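Acyl-coenzyme A oxidase 1 (Yarrowia lipolytica, PDB 5Y9D) uses FAD and O2 to oxidise saturated acyl-CoAs to (2E)-enoyl-CoAs, releasing hydrogen peroxide, in peroxisomal fatty acid beta-oxidation. Local coordinates at residues 35-40 with 659-664; 337-342 with 346-351; 649-654 with 666-671. All coordinates share one frame; numbering follows the deposited sequence.

Contact 1. Residues 35-40 with 659-664; sequences KERGKT and GSYDGN
Arg37 of helix 28-38 lays its guanidinium flat on the ring of Tyr661, a cation-pi stack between an N-terminal helix and the type I beta turn Ser660-Gly663. The two planes are only 2° apart, and Arg37 CZ stands 3.8 Å from the ring centroid. NH1 of Arg37 lies over the middle of the ring, while Tyr661 CZ sits over the centre of the guanidinium. The side chains nonetheless cross at about a right angle, with CD and NE of Arg37 passing beside Tyr661 OH. Tyr661 also offers its backbone oxygen at the guanidinium edge. NH1 of Arg37 donates to Tyr661 O over 2.7 Å, and NH2 of Arg37 adds a weak bond of 3.1 Å to that same Tyr661 O. One residue thus meets the cation over a face and at an edge, which fixes both its height and its rotation. Two torsions make this possible: Arg37 bends at chi3 (-66°), and Tyr661 carries CG beside its own carbonyl carbon, bringing ring and carbonyl together. NE of Arg37 is taken by a salt bridge to Asp645 of helix 640-646, a residue that also touches the Tyr661 side chain, so the arginine ties helix 28-38 to two later parts of the chain. The contact lies at the surface, away from the cofactor. The turn is closed by a weak bond from Gly663 N to Ser660 O, and the positive phi of Gly663 favours a glycine. An Asx turn overlaps it: Asn664 N donates nearly straight (169°) to Asp662 OD1 over 3.1 Å, reaching that oxygen from above the carboxylate plane.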
loop_
_atom_site.group_PDB
_atom_site.type_symbol
_atom_site.label_atom_id
_atom_site.label_comp_id
_atom_site.label_asym_id
_atom_site.label_seq_id
_atom_site.Cartn_x
_atom_site.Cartn_y
_atom_site.Cartn_z
ATOM N N LYS A 35 28.640 14.153 -9.368
ATOM C CA LYS A 35 29.227 13.234 -10.350
ATOM C C LYS A 35 28.132 12.643 -11.201
ATOM O O LYS A 35 28.226 12.642 -12.440
ATOM C CB LYS A 35 30.017 12.104 -9.655
ATOM C CG LYS A 35 31.202 12.626 -8.833
ATOM C CD LYS A 35 31.722 11.642 -7.783
ATOM C CE LYS A 35 32.692 10.618 -8.370
ATOM N NZ LYS A 35 33.961 11.264 -8.815
ATOM N N GLU A 36 27.077 12.164 -10.541
ATOM C CA GLU A 36 25.964 11.543 -11.261
ATOM C C GLU A 36 25.381 12.542 -12.214
ATOM O O GLU A 36 25.040 12.195 -13.331
ATOM C CB GLU A 36 24.839 11.080 -10.341
ATOM C CG GLU A 36 25.115 9.847 -9.538
ATOM C CD GLU A 36 25.179 8.559 -10.340
ATOM O OE1 GLU A 36 24.712 8.479 -11.513
ATOM O OE2 GLU A 36 25.700 7.590 -9.733
ATOM N N ARG A 37 25.283 13.785 -11.761
ATOM C CA ARG A 37 24.652 14.841 -12.550
ATOM C C ARG A 37 25.557 15.350 -13.692
ATOM O O ARG A 37 25.084 15.929 -14.656
ATOM C CB ARG A 37 24.168 15.986 -11.639
ATOM C CG ARG A 37 23.422 17.067 -12.413
ATOM C CD ARG A 37 22.643 18.004 -11.522
ATOM N NE ARG A 37 21.540 17.366 -10.810
ATOM C CZ ARG A 37 21.457 17.242 -9.493
ATOM N NH1 ARG A 37 20.392 16.669 -8.938
ATOM N NH2 ARG A 37 22.424 17.679 -8.717
ATOM N N GLY A 38 26.859 15.138 -13.574
ATOM C CA GLY A 38 27.770 15.380 -14.703
ATOM C C GLY A 38 27.641 14.356 -15.827
ATOM O O GLY A 38 28.021 14.640 -16.952
ATOM N N LYS A 39 27.098 13.169 -15.542
ATOM C CA LYS A 39 26.904 12.143 -16.591
ATOM C C LYS A 39 25.800 12.499 -17.588
ATOM O O LYS A 39 25.755 11.963 -18.680
ATOM C CB LYS A 39 26.554 10.785 -15.999
ATOM C CG LYS A 39 27.529 10.191 -14.990
ATOM C CD LYS A 39 26.920 8.961 -14.309
ATOM C CE LYS A 39 27.957 8.230 -13.463
ATOM N NZ LYS A 39 27.474 6.931 -12.910
ATOM N N THR A 40 24.901 13.403 -17.228
ATOM C CA THR A 40 23.783 13.710 -18.094
ATOM C C THR A 40 24.266 14.148 -19.483
ATOM O O THR A 40 25.107 15.025 -19.590
ATOM C CB THR A 40 22.886 14.770 -17.433
ATOM O OG1 THR A 40 22.385 14.234 -16.212
ATOM C CG2 THR A 40 21.679 15.152 -18.310
ATOM N N GLY A 659 15.526 13.422 -0.831
ATOM C CA GLY A 659 15.263 13.646 -2.236
ATOM C C GLY A 659 15.747 15.008 -2.661
ATOM O O GLY A 659 15.381 15.495 -3.743
ATOM N N SER A 660 16.593 15.615 -1.842
ATOM C CA SER A 660 17.207 16.893 -2.202
ATOM C C SER A 660 17.993 16.889 -3.510
ATOM O O SER A 660 18.740 15.951 -3.794
ATOM C CB SER A 660 18.092 17.402 -1.074
ATOM O OG SER A 660 17.251 17.825 0.003
ATOM N N TYR A 661 17.776 17.948 -4.303
ATOM C CA TYR A 661 18.457 18.166 -5.553
ATOM C C TYR A 661 19.966 17.978 -5.469
ATOM O O TYR A 661 20.552 17.301 -6.309
ATOM C CB TYR A 661 18.150 19.578 -6.065
ATOM C CG TYR A 661 18.729 19.914 -7.449
ATOM C CD1 TYR A 661 18.010 19.654 -8.602
ATOM C CD2 TYR A 661 19.996 20.509 -7.586
ATOM C CE1 TYR A 661 18.523 19.962 -9.858
ATOM C CE2 TYR A 661 20.522 20.823 -8.835
ATOM C CZ TYR A 661 19.779 20.541 -9.975
ATOM O OH TYR A 661 20.279 20.832 -11.226
ATOM N N ASP A 662 20.587 18.596 -4.471
ATOM C CA ASP A 662 22.042 18.612 -4.337
ATOM C C ASP A 662 22.569 17.359 -3.647
ATOM O O ASP A 662 23.789 17.159 -3.574
ATOM C CB ASP A 662 22.516 19.885 -3.619
ATOM C CG ASP A 662 22.178 19.907 -2.101
ATOM O OD1 ASP A 662 21.499 18.973 -1.598
ATOM O OD2 ASP A 662 22.612 20.885 -1.403
ATOM N N GLY A 663 21.666 16.519 -3.131
ATOM C CA GLY A 663 22.055 15.180 -2.702
ATOM C C GLY A 663 22.659 15.117 -1.319
ATOM O O GLY A 663 23.167 14.056 -0.900
ATOM N N ASN A 664 22.587 16.216 -0.572
ATOM C CA ASN A 664 23.182 16.240 0.768
ATOM C C ASN A 664 22.188 15.620 1.722
ATOM O O ASN A 664 21.659 16.247 2.634
ATOM C CB ASN A 664 23.572 17.658 1.177
ATOM C CG ASN A 664 24.637 17.686 2.265
ATOM O OD1 ASN A 664 24.970 16.669 2.886
ATOM N ND2 ASN A 664 25.172 18.867 2.506
#

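Contact 2. Residues 337-342 with 346-351; sequences RRQFGT and TKETKI. With FAD (flavin-adenine dinucleotide), chain D.
Arg337 and Ile351 form one wall of the FAD pocket, Ile351 CD1 lying 3.8 Å from Arg337 CG. From there NE and NH2 of Arg337 both donate to FAD O1A, at 2.8 and 2.9 Å, a paired grip on the adenosine-side phosphate. Phe340 brings FAD N7A to its ring edge, 3.4 Å from Phe340 CD2. Behind this first shell the chain doubles back as a hairpin-like loop with a single backbone bridge, between Arg338 and Lys350. Ile351 N donates to Arg337 O, and Gln339 N to Thr349 O. Glu348 holds the bend through OE1, whose anti lone pair takes Phe340 N in a nearly straight 2.8 Å bond (170°). The same carboxylate bonds His173 and Asn176 of the second subunit. Arg338, extended from CG to NE, sends NH1 to Glu348 O over 2.7 Å. Lys347 CD lies over one face of its guanidinium and Lys350 CG over the opposite one. A leucine in place of Arg338 would probably leave Glu348 O and Asp28 without this partner and Glu32 with Lys350 alone of the two, weakening the tie of the loop to helix 28-38. The loop joins helix 306-334 to helix 355-391. Helix 28-38 meets it through Arg338 and through Lys350, which pairs with Glu32 and Glu36, and Tyr666 of helix 665-676 bonds Arg337 NH1.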
loop_
_atom_site.group_PDB
_atom_site.type_symbol
_atom_site.label_atom_id
_atom_site.label_comp_id
_atom_site.label_asym_id
_atom_site.label_seq_id
_atom_site.Cartn_x
_atom_site.Cartn_y
_atom_site.Cartn_z
ATOM N N ARG A 337 23.024 6.382 -1.546
ATOM C CA ARG A 337 23.068 5.382 -0.493
ATOM C C ARG A 337 24.011 4.245 -0.888
ATOM O O ARG A 337 24.025 3.810 -2.051
ATOM C CB ARG A 337 21.649 4.883 -0.231
ATOM C CG ARG A 337 21.539 3.797 0.774
ATOM C CD ARG A 337 22.107 4.191 2.101
ATOM N NE ARG A 337 21.653 3.246 3.112
ATOM C CZ ARG A 337 21.650 3.498 4.408
ATOM N NH1 ARG A 337 22.075 4.656 4.846
ATOM N NH2 ARG A 337 21.190 2.590 5.262
ATOM N N ARG A 338 24.839 3.830 0.055
ATOM C CA ARG A 338 25.734 2.721 -0.159
ATOM C C ARG A 338 25.477 1.638 0.872
ATOM O O ARG A 338 25.419 1.898 2.047
ATOM C CB ARG A 338 27.189 3.171 -0.082
ATOM C CG ARG A 338 27.641 4.186 -1.114
ATOM C CD ARG A 338 29.017 4.684 -0.724
ATOM N NE ARG A 338 29.563 5.723 -1.576
ATOM C CZ ARG A 338 30.085 5.506 -2.768
ATOM N NH1 ARG A 338 30.110 4.292 -3.266
ATOM N NH2 ARG A 338 30.568 6.499 -3.470
ATOM N N GLN A 339 25.288 0.416 0.419
ATOM C CA GLN A 339 25.242 -0.721 1.312
ATOM C C GLN A 339 25.949 -1.918 0.695
ATOM O O GLN A 339 25.606 -2.325 -0.394
ATOM C CB GLN A 339 23.795 -1.034 1.686
ATOM C CG GLN A 339 23.598 -1.530 3.097
ATOM C CD GLN A 339 23.841 -0.504 4.174
ATOM O OE1 GLN A 339 24.298 0.590 3.930
ATOM N NE2 GLN A 339 23.542 -0.878 5.384
ATOM N N PHE A 340 26.958 -2.460 1.384
ATOM C CA PHE A 340 27.620 -3.746 1.073
ATOM C C PHE A 340 28.783 -3.822 0.081
ATOM O O PHE A 340 29.335 -4.877 -0.122
ATOM C CB PHE A 340 26.593 -4.787 0.641
ATOM C CG PHE A 340 25.699 -5.244 1.736
ATOM C CD1 PHE A 340 26.172 -6.058 2.726
ATOM C CD2 PHE A 340 24.383 -4.858 1.765
ATOM C CE1 PHE A 340 25.352 -6.473 3.733
ATOM C CE2 PHE A 340 23.558 -5.268 2.770
ATOM C CZ PHE A 340 24.047 -6.078 3.756
ATOM N N GLY A 341 29.184 -2.725 -0.513
ATOM C CA GLY A 341 30.190 -2.754 -1.562
ATOM C C GLY A 341 31.681 -2.883 -1.258
ATOM O O GLY A 341 32.089 -2.906 -0.116
ATOM N N THR A 342 32.472 -3.017 -2.319
ATOM C CA THR A 342 33.908 -2.767 -2.293
ATOM C C THR A 342 34.301 -1.824 -3.410
ATOM O O THR A 342 33.613 -1.739 -4.421
ATOM C CB THR A 342 34.740 -4.029 -2.444
ATOM O OG1 THR A 342 33.962 -5.020 -3.108
ATOM C CG2 THR A 342 35.167 -4.542 -1.090
ATOM N N THR A 346 37.469 1.509 -0.417
ATOM C CA THR A 346 36.703 0.705 0.525
ATOM C C THR A 346 35.326 1.280 0.777
ATOM O O THR A 346 34.652 0.911 1.729
ATOM C CB THR A 346 37.467 0.418 1.843
ATOM O OG1 THR A 346 37.071 -0.862 2.348
ATOM C CG2 THR A 346 37.201 1.471 2.916
ATOM N N LYS A 347 34.913 2.190 -0.086
ATOM C CA LYS A 347 33.544 2.623 -0.071
ATOM C C LYS A 347 32.665 1.494 -0.594
ATOM O O LYS A 347 32.997 0.836 -1.564
ATOM C CB LYS A 347 33.376 3.903 -0.879
ATOM C CG LYS A 347 34.075 5.083 -0.248
ATOM C CD LYS A 347 33.499 6.397 -0.725
ATOM C CE LYS A 347 34.441 7.545 -0.421
ATOM N NZ LYS A 347 35.236 7.313 0.814
ATOM N N GLU A 348 31.541 1.292 0.074
ATOM C CA GLU A 348 30.537 0.324 -0.320
ATOM C C GLU A 348 29.846 0.729 -1.595
ATOM O O GLU A 348 29.965 1.866 -2.036
ATOM C CB GLU A 348 29.502 0.184 0.785
ATOM C CG GLU A 348 29.971 -0.705 1.918
ATOM C CD GLU A 348 29.222 -0.443 3.205
ATOM O OE1 GLU A 348 28.149 -1.072 3.438
ATOM O OE2 GLU A 348 29.739 0.382 3.997
ATOM N N THR A 349 29.133 -0.218 -2.196
ATOM C CA THR A 349 28.440 0.022 -3.463
ATOM C C THR A 349 27.178 0.877 -3.253
ATOM O O THR A 349 26.452 0.735 -2.273
ATOM C CB THR A 349 28.075 -1.324 -4.139
ATOM O OG1 THR A 349 29.262 -2.098 -4.275
ATOM C CG2 THR A 349 27.437 -1.146 -5.512
ATOM N N LYS A 350 26.976 1.768 -4.201
ATOM C CA LYS A 350 25.766 2.582 -4.367
ATOM C C LYS A 350 24.571 1.728 -4.757
ATOM O O LYS A 350 24.632 1.049 -5.778
ATOM C CB LYS A 350 26.012 3.579 -5.487
ATOM C CG LYS A 350 26.912 4.725 -5.067
ATOM C CD LYS A 350 27.720 5.290 -6.237
ATOM C CE LYS A 350 26.859 5.835 -7.361
ATOM N NZ LYS A 350 26.974 7.316 -7.442
ATOM N N ILE A 351 23.475 1.782 -3.996
ATOM C CA ILE A 351 22.405 0.821 -4.235
ATOM C C ILE A 351 21.929 0.821 -5.692
ATOM O O ILE A 351 21.603 -0.230 -6.225
ATOM C CB ILE A 351 21.233 0.885 -3.213
ATOM C CG1 ILE A 351 20.532 2.254 -3.178
ATOM C CG2 ILE A 351 21.712 0.530 -1.830
ATOM C CD1 ILE A 351 19.484 2.345 -2.072
HETATM P PA FAD D . 19.563 -0.443 3.541
HETATM O O1A FAD D . 20.414 0.718 3.224
HETATM O O2A FAD D . 20.146 -1.688 4.040
HETATM O O5B FAD D . 18.759 -0.740 2.229
HETATM C C5B FAD D . 18.411 0.290 1.329
HETATM C C4B FAD D . 17.754 -0.300 0.100
HETATM O O4B FAD D . 18.748 -0.810 -0.777
HETATM C C3B FAD D . 16.835 -1.445 0.466
HETATM O O3B FAD D . 15.630 -1.322 -0.265
HETATM C C2B FAD D . 17.579 -2.686 0.040
HETATM O O2B FAD D . 16.729 -3.663 -0.541
HETATM C C1B FAD D . 18.576 -2.202 -0.983
HETATM N N9A FAD D . 19.814 -2.981 -0.799
HETATM C C8A FAD D . 20.613 -2.969 0.263
HETATM N N7A FAD D . 21.638 -3.819 0.093
HETATM C C5A FAD D . 21.492 -4.404 -1.098
HETATM C C6A FAD D . 22.208 -5.410 -1.912
HETATM N N6A FAD D . 23.334 -5.981 -1.477
HETATM N N1A FAD D . 21.711 -5.741 -3.105
HETATM C C2A FAD D . 20.599 -5.185 -3.559
HETATM N N3A FAD D . 19.906 -4.276 -2.884
HETATM C C4A FAD D . 20.284 -3.848 -1.675
HETATM N N1 FAD D . 17.389 -0.846 14.347
HETATM C C2 FAD D . 17.863 -1.147 15.553
HETATM O O2 FAD D . 19.035 -1.482 15.651
HETATM N N3 FAD D . 17.130 -1.092 16.647
HETATM C C4 FAD D . 15.865 -0.743 16.607
HETATM O O4 FAD D . 15.218 -0.704 17.643
HETATM C C4X FAD D . 15.255 -0.400 15.324
HETATM N N5 FAD D . 13.978 -0.042 15.220
HETATM C C5X FAD D . 13.462 0.267 14.031
HETATM C C6 FAD D . 12.148 0.647 13.971
HETATM C C7 FAD D . 11.591 0.972 12.768
HETATM C C7M FAD D . 10.153 1.375 12.709
HETATM C C8 FAD D . 12.410 0.916 11.544
HETATM C C8M FAD D . 11.791 1.276 10.231
HETATM C C9 FAD D . 13.732 0.531 11.597
HETATM C C9A FAD D . 14.286 0.210 12.809
HETATM N N10 FAD D . 15.622 -0.178 12.897
HETATM C C10 FAD D . 16.125 -0.477 14.156
HETATM C "C1'" FAD D . 16.480 -0.234 11.722
HETATM C "C2'" FAD D . 16.033 -1.270 10.724
HETATM O "O2'" FAD D . 16.563 -2.498 11.163
HETATM C "C3'" FAD D . 16.607 -0.938 9.363
HETATM O "O3'" FAD D . 15.678 -0.114 8.694
HETATM C "C4'" FAD D . 16.874 -2.159 8.498
HETATM O "O4'" FAD D . 17.448 -3.199 9.279
HETATM C "C5'" FAD D . 17.863 -1.853 7.400
HETATM O "O5'" FAD D . 17.412 -0.755 6.643
HETATM P P FAD D . 18.433 0.247 6.040
HETATM O O1P FAD D . 17.915 1.584 6.278
HETATM O O2P FAD D . 19.765 -0.118 6.517
HETATM O O3P FAD D . 18.364 -0.023 4.493
#

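Contact 3. Residues 649-654 with 666-671; sequences LSDFFI and YEKYFA
Asp651 and Lys668 each place CG beside the backbone N, anti to the carbonyl carbon (chi1 -77° and -70°), and this turns both side chains toward the gap between their helices. Beyond CG, Lys668 is fully extended, and its chain spans much of the 11.4 Å between the CA atoms of Asp651 and Lys668. Only the charged ends meet, the two side chains crossing at about a right angle. Lys668 NZ approaches Asp651 OD2 to 3.8 Å, a long salt bridge, so the attraction is probably mainly electrostatic. The other carboxylate oxygen, OD1, accepts the backbone N-H of Tyr661, which helps to fix the rotation of the group and leaves OD2 to the lysine. Lys668 NZ has a second, also weak, acidic neighbour in Asp662, so the ammonium probably shares its charge between two carboxylates. Asp651 opens the short helix 651-654 right after the N-cap Ser650, whose OG accepts a weak bond of 3.3 Å from Phe652 N. A negative side chain at this helix start would probably be favoured by the helix dipole. Within the short helix, Phe652 CD1 lies over the centre of the Phe653 ring, 3.9 Å above its plane. The ion pair itself is a polar surface link between helix 651-654 and the next helix, 665-676. Phe652 and Phe653 rest against helix 55-70, and Ile654 packs on helix 306-334. From helix 665-676, Tyr669 bonds Trp205 of the second subunit, and Phe670 meets Trp269 of that subunit edge-to-face, so the bridge joins a helix packed within the chain to one that also faces the second subunit.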
loop_
_atom_site.group_PDB
_atom_site.type_symbol
_atom_site.label_atom_id
_atom_site.label_comp_id
_atom_site.label_asym_id
_atom_site.label_seq_id
_atom_site.Cartn_x
_atom_site.Cartn_y
_atom_site.Cartn_z
ATOM N N LEU A 649 10.965 19.546 -10.687
ATOM C CA LEU A 649 10.591 19.793 -9.285
ATOM C C LEU A 649 11.622 20.495 -8.397
ATOM O O LEU A 649 12.724 20.010 -8.218
ATOM C CB LEU A 649 10.235 18.485 -8.612
ATOM C CG LEU A 649 9.068 17.792 -9.305
ATOM C CD1 LEU A 649 8.655 16.564 -8.540
ATOM C CD2 LEU A 649 7.914 18.773 -9.442
ATOM N N SER A 650 11.239 21.629 -7.811
ATOM C CA SER A 650 12.064 22.286 -6.807
ATOM C C SER A 650 12.003 21.462 -5.529
ATOM O O SER A 650 11.253 20.494 -5.459
ATOM C CB SER A 650 11.548 23.679 -6.548
ATOM O OG SER A 650 10.387 23.658 -5.729
ATOM N N ASP A 651 12.784 21.838 -4.524
ATOM C CA ASP A 651 12.820 21.077 -3.267
ATOM C C ASP A 651 11.521 21.214 -2.479
ATOM O O ASP A 651 11.164 20.329 -1.679
ATOM C CB ASP A 651 14.025 21.443 -2.398
ATOM C CG ASP A 651 15.339 20.810 -2.906
ATOM O OD1 ASP A 651 15.325 19.878 -3.739
ATOM O OD2 ASP A 651 16.406 21.242 -2.456
ATOM N N PHE A 652 10.788 22.277 -2.728
ATOM C CA PHE A 652 9.517 22.434 -2.099
ATOM C C PHE A 652 8.580 21.262 -2.495
ATOM O O PHE A 652 7.900 20.694 -1.639
ATOM C CB PHE A 652 8.906 23.792 -2.511
ATOM C CG PHE A 652 7.531 24.034 -1.958
ATOM C CD1 PHE A 652 6.417 23.473 -2.566
ATOM C CD2 PHE A 652 7.350 24.810 -0.818
ATOM C CE1 PHE A 652 5.151 23.691 -2.058
ATOM C CE2 PHE A 652 6.087 25.029 -0.311
ATOM C CZ PHE A 652 4.980 24.488 -0.934
ATOM N N PHE A 653 8.504 20.948 -3.796
ATOM C CA PHE A 653 7.614 19.860 -4.256
ATOM C C PHE A 653 8.192 18.483 -3.972
ATOM O O PHE A 653 7.450 17.511 -3.903
ATOM C CB PHE A 653 7.217 20.000 -5.722
ATOM C CG PHE A 653 6.404 21.230 -6.000
ATOM C CD1 PHE A 653 5.034 21.209 -5.875
ATOM C CD2 PHE A 653 7.020 22.413 -6.360
ATOM C CE1 PHE A 653 4.276 22.338 -6.107
ATOM C CE2 PHE A 653 6.273 23.553 -6.604
ATOM C CZ PHE A 653 4.898 23.520 -6.467
ATOM N N ILE A 654 9.500 18.396 -3.770
ATOM C CA ILE A 654 10.069 17.167 -3.246
ATOM C C ILE A 654 9.478 16.924 -1.871
ATOM O O ILE A 654 8.860 15.885 -1.615
ATOM C CB ILE A 654 11.608 17.241 -3.191
ATOM C CG1 ILE A 654 12.186 17.225 -4.616
ATOM C CG2 ILE A 654 12.195 16.081 -2.407
ATOM C CD1 ILE A 654 11.721 16.060 -5.474
ATOM N N TYR A 666 22.003 13.286 4.072
ATOM C CA TYR A 666 22.158 12.965 5.479
ATOM C C TYR A 666 22.174 14.214 6.330
ATOM O O TYR A 666 21.570 14.254 7.380
ATOM C CB TYR A 666 23.447 12.158 5.661
ATOM C CG TYR A 666 23.431 10.785 5.016
ATOM C CD1 TYR A 666 22.409 9.894 5.284
ATOM C CD2 TYR A 666 24.463 10.355 4.172
ATOM C CE1 TYR A 666 22.395 8.621 4.731
ATOM C CE2 TYR A 666 24.462 9.089 3.610
ATOM C CZ TYR A 666 23.425 8.208 3.895
ATOM O OH TYR A 666 23.367 6.898 3.366
ATOM N N GLU A 667 22.833 15.254 5.848
ATOM C CA GLU A 667 22.820 16.518 6.538
ATOM C C GLU A 667 21.391 17.035 6.634
ATOM O O GLU A 667 20.908 17.355 7.738
ATOM C CB GLU A 667 23.747 17.547 5.869
ATOM C CG GLU A 667 23.853 18.846 6.671
ATOM C CD GLU A 667 25.250 19.433 6.662
ATOM O OE1 GLU A 667 25.866 19.473 5.554
ATOM O OE2 GLU A 667 25.741 19.827 7.769
ATOM N N LYS A 668 20.698 17.078 5.489
ATOM C CA LYS A 668 19.337 17.626 5.450
ATOM C C LYS A 668 18.351 16.798 6.225
ATOM O O LYS A 668 17.497 17.357 6.897
ATOM C CB LYS A 668 18.866 17.835 4.015
ATOM C CG LYS A 668 19.627 18.972 3.351
ATOM C CD LYS A 668 19.163 19.217 1.943
ATOM C CE LYS A 668 19.969 20.336 1.309
ATOM N NZ LYS A 668 19.202 20.911 0.169
ATOM N N TYR A 669 18.505 15.480 6.180
ATOM C CA TYR A 669 17.637 14.562 6.925
ATOM C C TYR A 669 17.820 14.731 8.417
ATOM O O TYR A 669 16.878 14.806 9.177
ATOM C CB TYR A 669 17.959 13.129 6.495
ATOM C CG TYR A 669 17.170 11.998 7.112
ATOM C CD1 TYR A 669 15.883 12.150 7.569
ATOM C CD2 TYR A 669 17.709 10.727 7.138
ATOM C CE1 TYR A 669 15.177 11.078 8.103
ATOM C CE2 TYR A 669 17.016 9.649 7.658
ATOM C CZ TYR A 669 15.751 9.822 8.141
ATOM O OH TYR A 669 15.096 8.725 8.648
ATOM N N PHE A 670 19.055 14.792 8.852
ATOM C CA PHE A 670 19.317 15.060 10.270
ATOM C C PHE A 670 18.788 16.480 10.666
ATOM O O PHE A 670 18.292 16.680 11.766
ATOM C CB PHE A 670 20.814 14.870 10.520
ATOM C CG PHE A 670 21.235 15.018 11.935
ATOM C CD1 PHE A 670 20.882 14.083 12.878
ATOM C CD2 PHE A 670 22.042 16.091 12.326
ATOM C CE1 PHE A 670 21.303 14.212 14.200
ATOM C CE2 PHE A 670 22.449 16.243 13.649
ATOM C CZ PHE A 670 22.094 15.288 14.581
ATOM N N ALA A 671 18.842 17.442 9.752
ATOM C CA ALA A 671 18.454 18.795 10.085
ATOM C C ALA A 671 16.950 18.867 10.194
ATOM O O ALA A 671 16.451 19.319 11.207
ATOM C CB ALA A 671 19.026 19.799 9.102
#

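In the fold
Contacts 1 and 3 are surface links carried essentially by one pair of residues each, whereas contact 2 is partly buried, rich in backbone bonds and built into the FAD pocket. Their chemistry follows: a cation on a ring and carbonyl in contact 1, a loose ion pair in contact 3, phosphate binding and a chain reversal in contact 2. Helix 28-38 supplies one side of contact 1 and receives Arg338 and Lys350 of contact 2, Glu36 OE2 meeting Lys350 NZ at 2.6 Å. The loop 659-664 of contact 1 lies between the two segments of contact 3 and bonds to Asp651 and Lys668. Contacts 2 and 3, about 22 Å apart between centres, both touch the second subunit; contact 1 does not.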